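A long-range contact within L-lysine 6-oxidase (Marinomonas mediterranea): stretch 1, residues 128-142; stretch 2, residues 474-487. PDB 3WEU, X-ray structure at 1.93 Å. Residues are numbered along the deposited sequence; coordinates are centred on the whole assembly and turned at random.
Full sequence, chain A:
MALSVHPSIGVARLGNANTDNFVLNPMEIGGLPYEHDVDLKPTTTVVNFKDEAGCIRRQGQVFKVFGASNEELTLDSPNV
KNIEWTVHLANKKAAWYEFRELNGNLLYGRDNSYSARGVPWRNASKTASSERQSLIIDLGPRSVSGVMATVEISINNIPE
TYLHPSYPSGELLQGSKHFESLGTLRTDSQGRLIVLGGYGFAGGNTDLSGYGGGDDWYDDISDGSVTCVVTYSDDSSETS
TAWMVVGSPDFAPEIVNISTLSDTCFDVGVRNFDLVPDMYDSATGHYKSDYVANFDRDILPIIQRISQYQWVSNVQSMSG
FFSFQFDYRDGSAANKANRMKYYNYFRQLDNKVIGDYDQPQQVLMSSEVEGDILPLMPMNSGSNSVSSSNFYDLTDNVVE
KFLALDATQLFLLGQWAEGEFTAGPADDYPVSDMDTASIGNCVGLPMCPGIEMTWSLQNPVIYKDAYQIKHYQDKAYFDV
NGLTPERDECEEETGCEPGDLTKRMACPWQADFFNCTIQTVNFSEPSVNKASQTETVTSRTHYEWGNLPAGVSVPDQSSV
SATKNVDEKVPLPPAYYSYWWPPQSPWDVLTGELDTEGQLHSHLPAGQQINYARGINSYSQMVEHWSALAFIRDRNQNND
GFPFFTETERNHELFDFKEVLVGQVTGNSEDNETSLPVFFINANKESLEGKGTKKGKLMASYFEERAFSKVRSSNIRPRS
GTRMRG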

# COMPACT_ATOMS: atom_id res chain seq x y z
N ALA A 128 18.09 -5.50 22.78
CA ALA A 128 18.60 -6.37 23.89
C ALA A 128 18.87 -7.79 23.46
O ALA A 128 18.07 -8.36 22.70
CB ALA A 128 17.60 -6.38 25.04
N SER A 129 19.94 -8.37 24.00
CA SER A 129 20.34 -9.72 23.68
C SER A 129 19.23 -10.72 23.85
O SER A 129 19.10 -11.60 23.02
CB SER A 129 21.48 -10.16 24.58
OG SER A 129 22.70 -9.88 23.95
N SER A 130 18.43 -10.62 24.91
CA SER A 130 17.40 -11.59 25.15
C SER A 130 16.29 -11.44 24.16
O SER A 130 15.63 -12.44 23.79
CB SER A 130 16.81 -11.44 26.55
OG SER A 130 16.01 -10.28 26.61
N GLU A 131 16.03 -10.22 23.72
CA GLU A 131 15.01 -9.98 22.70
C GLU A 131 15.48 -10.52 21.32
O GLU A 131 14.69 -11.02 20.55
CB GLU A 131 14.70 -8.48 22.52
CG GLU A 131 14.29 -7.64 23.75
CD GLU A 131 14.01 -6.17 23.37
OE1 GLU A 131 14.92 -5.40 22.91
OE2 GLU A 131 12.83 -5.79 23.48
N ARG A 132 16.75 -10.36 21.02
CA ARG A 132 17.29 -10.95 19.79
C ARG A 132 17.22 -12.46 19.87
O ARG A 132 16.91 -13.11 18.91
CB ARG A 132 18.76 -10.63 19.60
CG ARG A 132 19.16 -9.17 19.65
CD ARG A 132 18.62 -8.39 18.51
NE ARG A 132 18.96 -8.93 17.18
CZ ARG A 132 18.29 -8.57 16.10
NH1 ARG A 132 17.33 -7.64 16.22
NH2 ARG A 132 18.57 -9.12 14.91
N GLN A 133 17.51 -13.04 21.01
CA GLN A 133 17.48 -14.47 21.10
C GLN A 133 16.06 -15.00 20.89
O GLN A 133 15.89 -16.09 20.33
CB GLN A 133 18.14 -15.00 22.40
CG GLN A 133 18.15 -16.53 22.54
CD GLN A 133 18.49 -17.01 23.94
OE1 GLN A 133 17.70 -16.84 24.87
NE2 GLN A 133 19.61 -17.67 24.08
N SER A 134 15.03 -14.22 21.20
CA SER A 134 13.70 -14.78 21.10
C SER A 134 13.21 -14.72 19.63
O SER A 134 12.21 -15.31 19.24
CB SER A 134 12.75 -14.11 22.09
OG SER A 134 12.40 -12.88 21.53
N LEU A 135 13.96 -14.02 18.80
CA LEU A 135 13.67 -13.97 17.37
C LEU A 135 14.02 -15.30 16.66
O LEU A 135 13.49 -15.58 15.58
CB LEU A 135 14.45 -12.80 16.72
CG LEU A 135 13.93 -11.39 17.08
CD1 LEU A 135 14.93 -10.36 16.54
CD2 LEU A 135 12.53 -11.19 16.49
N ILE A 136 14.91 -16.08 17.29
CA ILE A 136 15.38 -17.32 16.78
C ILE A 136 14.24 -18.30 16.93
O ILE A 136 13.49 -18.27 17.93
CB ILE A 136 16.56 -17.86 17.60
CG1 ILE A 136 17.70 -16.85 17.59
CG2 ILE A 136 17.08 -19.23 17.12
CD1 ILE A 136 18.90 -17.26 18.36
N ILE A 137 14.08 -19.19 15.95
CA ILE A 137 13.20 -20.32 16.12
C ILE A 137 14.06 -21.46 16.56
O ILE A 137 14.87 -22.00 15.77
CB ILE A 137 12.41 -20.72 14.87
CG1 ILE A 137 11.62 -19.56 14.30
CG2 ILE A 137 11.42 -21.86 15.21
CD1 ILE A 137 10.78 -19.91 13.07
N ASP A 138 13.89 -21.86 17.83
CA ASP A 138 14.67 -22.85 18.47
C ASP A 138 13.80 -23.63 19.49
O ASP A 138 13.35 -23.08 20.54
CB ASP A 138 15.84 -22.18 19.18
CG ASP A 138 16.71 -23.15 19.96
OD1 ASP A 138 16.60 -24.39 19.80
OD2 ASP A 138 17.60 -22.67 20.71
N LEU A 139 13.56 -24.89 19.19
CA LEU A 139 12.63 -25.72 19.95
C LEU A 139 13.42 -26.76 20.67
O LEU A 139 12.86 -27.67 21.24
CB LEU A 139 11.63 -26.36 19.01
CG LEU A 139 10.82 -25.40 18.14
CD1 LEU A 139 9.78 -26.19 17.35
CD2 LEU A 139 10.13 -24.26 18.91
N GLY A 140 14.74 -26.58 20.68
CA GLY A 140 15.64 -27.54 21.30
C GLY A 140 15.88 -28.75 20.42
O GLY A 140 15.22 -28.85 19.37
N PRO A 141 16.77 -29.64 20.86
CA PRO A 141 17.18 -30.88 20.32
C PRO A 141 16.06 -31.87 20.53
O PRO A 141 15.16 -31.63 21.37
CB PRO A 141 18.44 -31.23 21.09
CG PRO A 141 18.27 -30.60 22.43
CD PRO A 141 17.53 -29.34 22.10
N ARG A 142 15.96 -32.79 19.59
CA ARG A 142 15.13 -33.97 19.77
C ARG A 142 16.05 -35.13 19.56
O ARG A 142 17.05 -35.00 18.83
CB ARG A 142 13.98 -34.04 18.75
CG ARG A 142 12.89 -33.00 18.81
CD ARG A 142 12.12 -32.97 20.13
NE ARG A 142 11.22 -31.85 20.20
CZ ARG A 142 11.57 -30.61 20.52
NH1 ARG A 142 12.82 -30.30 20.75
NH2 ARG A 142 10.67 -29.66 20.53
N ASP A 474 27.97 -27.82 22.76
CA ASP A 474 27.32 -29.11 22.86
C ASP A 474 25.98 -28.98 23.57
O ASP A 474 25.54 -27.87 23.96
CB ASP A 474 28.22 -30.09 23.61
CG ASP A 474 28.40 -29.69 25.09
OD1 ASP A 474 27.70 -28.78 25.63
OD2 ASP A 474 29.27 -30.30 25.71
N LYS A 475 25.25 -30.11 23.61
CA LYS A 475 23.88 -30.11 24.05
C LYS A 475 23.78 -29.47 25.46
O LYS A 475 22.94 -28.62 25.71
CB LYS A 475 23.31 -31.56 24.07
CG LYS A 475 22.00 -31.65 24.81
CD LYS A 475 21.36 -33.04 24.67
CE LYS A 475 19.95 -33.07 25.22
NZ LYS A 475 19.90 -32.74 26.69
N ALA A 476 24.65 -29.86 26.37
CA ALA A 476 24.54 -29.33 27.79
C ALA A 476 24.64 -27.79 27.82
O ALA A 476 23.88 -27.07 28.52
CB ALA A 476 25.60 -29.98 28.66
N TYR A 477 25.53 -27.24 26.97
CA TYR A 477 25.66 -25.77 26.87
C TYR A 477 24.36 -25.12 26.44
O TYR A 477 23.81 -24.21 27.07
CB TYR A 477 26.86 -25.36 25.98
CG TYR A 477 26.83 -23.89 25.75
CD1 TYR A 477 27.44 -23.00 26.63
CD2 TYR A 477 26.12 -23.36 24.68
CE1 TYR A 477 27.30 -21.63 26.45
CE2 TYR A 477 26.00 -22.01 24.49
CZ TYR A 477 26.60 -21.13 25.36
OH TYR A 477 26.42 -19.76 25.16
N PHE A 478 23.79 -25.60 25.32
CA PHE A 478 22.61 -24.96 24.81
C PHE A 478 21.38 -25.17 25.66
O PHE A 478 20.48 -24.27 25.68
CB PHE A 478 22.35 -25.40 23.34
CG PHE A 478 23.48 -25.06 22.41
CD1 PHE A 478 23.82 -23.71 22.16
CD2 PHE A 478 24.14 -26.03 21.74
CE1 PHE A 478 24.88 -23.38 21.36
CE2 PHE A 478 25.19 -25.71 20.89
CZ PHE A 478 25.56 -24.38 20.72
N ASP A 479 21.30 -26.34 26.29
CA ASP A 479 20.21 -26.66 27.24
C ASP A 479 20.02 -25.45 28.21
O ASP A 479 18.89 -24.94 28.43
CB ASP A 479 20.54 -27.97 27.99
CG ASP A 479 19.99 -29.23 27.29
OD1 ASP A 479 19.25 -29.12 26.25
OD2 ASP A 479 20.28 -30.33 27.77
N VAL A 480 21.15 -24.97 28.72
CA VAL A 480 21.16 -23.91 29.76
C VAL A 480 21.11 -22.49 29.21
O VAL A 480 20.40 -21.65 29.75
CB VAL A 480 22.39 -24.09 30.65
CG1 VAL A 480 22.63 -22.91 31.62
CG2 VAL A 480 22.26 -25.44 31.36
N ASN A 481 21.77 -22.27 28.07
CA ASN A 481 21.99 -20.92 27.54
C ASN A 481 21.22 -20.53 26.31
O ASN A 481 21.07 -19.36 25.96
CB ASN A 481 23.48 -20.85 27.24
CG ASN A 481 24.30 -21.07 28.49
OD1 ASN A 481 25.00 -22.07 28.68
ND2 ASN A 481 24.20 -20.13 29.36
N GLY A 482 20.71 -21.52 25.61
CA GLY A 482 20.10 -21.26 24.31
C GLY A 482 21.20 -20.86 23.33
O GLY A 482 22.42 -21.04 23.59
N LEU A 483 20.74 -20.36 22.18
CA LEU A 483 21.62 -20.07 21.09
C LEU A 483 22.08 -18.63 21.15
O LEU A 483 21.44 -17.82 21.80
CB LEU A 483 20.90 -20.31 19.75
CG LEU A 483 20.59 -21.79 19.51
CD1 LEU A 483 19.69 -21.90 18.27
CD2 LEU A 483 21.83 -22.68 19.35
N THR A 484 23.16 -18.30 20.44
CA THR A 484 23.77 -16.94 20.60
C THR A 484 23.37 -16.09 19.39
O THR A 484 23.85 -16.33 18.30
CB THR A 484 25.26 -17.06 20.72
OG1 THR A 484 25.63 -18.22 21.48
CG2 THR A 484 25.90 -15.73 21.27
N PRO A 485 22.44 -15.15 19.55
CA PRO A 485 21.89 -14.52 18.33
C PRO A 485 22.89 -13.69 17.49
O PRO A 485 22.87 -13.72 16.24
CB PRO A 485 20.74 -13.63 18.89
CG PRO A 485 21.06 -13.46 20.36
CD PRO A 485 21.64 -14.79 20.75
N GLU A 486 23.83 -13.04 18.15
CA GLU A 486 24.69 -12.11 17.45
C GLU A 486 26.01 -12.74 17.04
O GLU A 486 26.79 -12.11 16.36
CB GLU A 486 24.89 -10.81 18.27
CG GLU A 486 25.44 -10.96 19.64
CD GLU A 486 24.32 -11.33 20.63
OE1 GLU A 486 23.51 -10.44 21.14
OE2 GLU A 486 24.27 -12.54 20.87
N ARG A 487 26.25 -14.00 17.39
CA ARG A 487 27.54 -14.63 17.17
C ARG A 487 27.75 -14.97 15.68
O ARG A 487 26.94 -15.73 15.11
CB ARG A 487 27.69 -15.91 17.98
CG ARG A 487 28.97 -16.66 17.77
CD ARG A 487 29.13 -17.87 18.67
NE ARG A 487 30.37 -18.59 18.48
CZ ARG A 487 30.56 -19.46 17.49
NH1 ARG A 487 29.54 -19.68 16.63
NH2 ARG A 487 31.71 -20.09 17.34
O HOH W 1 17.92 -20.03 21.40

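The contact is a small, mixed one, about 500 Å² of surface summed over both sides, in which the amide of one glutamine ties a short helix to the backbone at and just past the end of another, while a modest apolar patch packs beside it.

Gln-133 is the polar centre. Its CA-to-CB bond points sideways, but with chi1 and chi2 both t the chain runs out extended and carries its amide to the other stretch. There Gln-133 NE2 donates to Leu-483 O at 2.9 Å, almost linearly (174°), and to Asn-481 O, also at 2.9 Å but more bent (145°). A primary amide suits this place because its nitrogen carries two hydrogens, one for each carbonyl. The helix 475-481 ends here, so these carbonyls lie where the chain changes course and are open to a side-chain donor.

Gly-482, between the two acceptors, fits for two reasons. Its phi of 69° is a value that glycine adopts easily, and it leaves room for the amide: Gln-133 NE2 lies 3.6 Å from Gly-482 CA, and a CB in ideal position would come within 2.6 Å of that same NE2, a clash.

Beside this polar link lies the apolar part. Pro-485 points toward the other stretch, which covers 75 Å² of it; Pro-485 CB lies 3.7 Å from Arg-132 CB and Pro-485 CG 3.9 Å from Gln-133 CB. The compact ring offers a hydrocarbon surface that can rest close against the helix, even beside backbone atoms. Ile-136, also pointing toward the other stretch, extends its chi2 t arm so that Ile-136 CD1 reaches Leu-483 CB at 3.9 Å and Pro-485 CB at 4.1 Å. Both partners are buried, as befits aliphatic side chains.

Asp-138 is buried too, yet its charge is not left unsatisfied. A water donates to Asp-138 OD2 (2.7 Å from the water O) and accepts from Leu-483 N (2.9 Å from the same O), bridging a carboxylate and a backbone NH. Asp-138 OD1 meanwhile accepts from Gly-140 N at 3.0 Å, a bond within its own stretch.

Two smaller contacts complete the set. In one, Ser-129 OG donates to Glu-486 OE1 at 3.0 Å, an exposed serine meeting an acid whose end comes nearer than its CA-to-CB direction suggests. In the other, the buried Pro-141 places its CG 4.1 Å from Lys-475 CE and 4.2 Å from Asp-479 OD1. Lys-475 NZ and Asp-479 OD2 form a salt bridge of 2.7 Å, one helical turn apart, pairing their charges while the lysine's methylene carbon faces the proline ring.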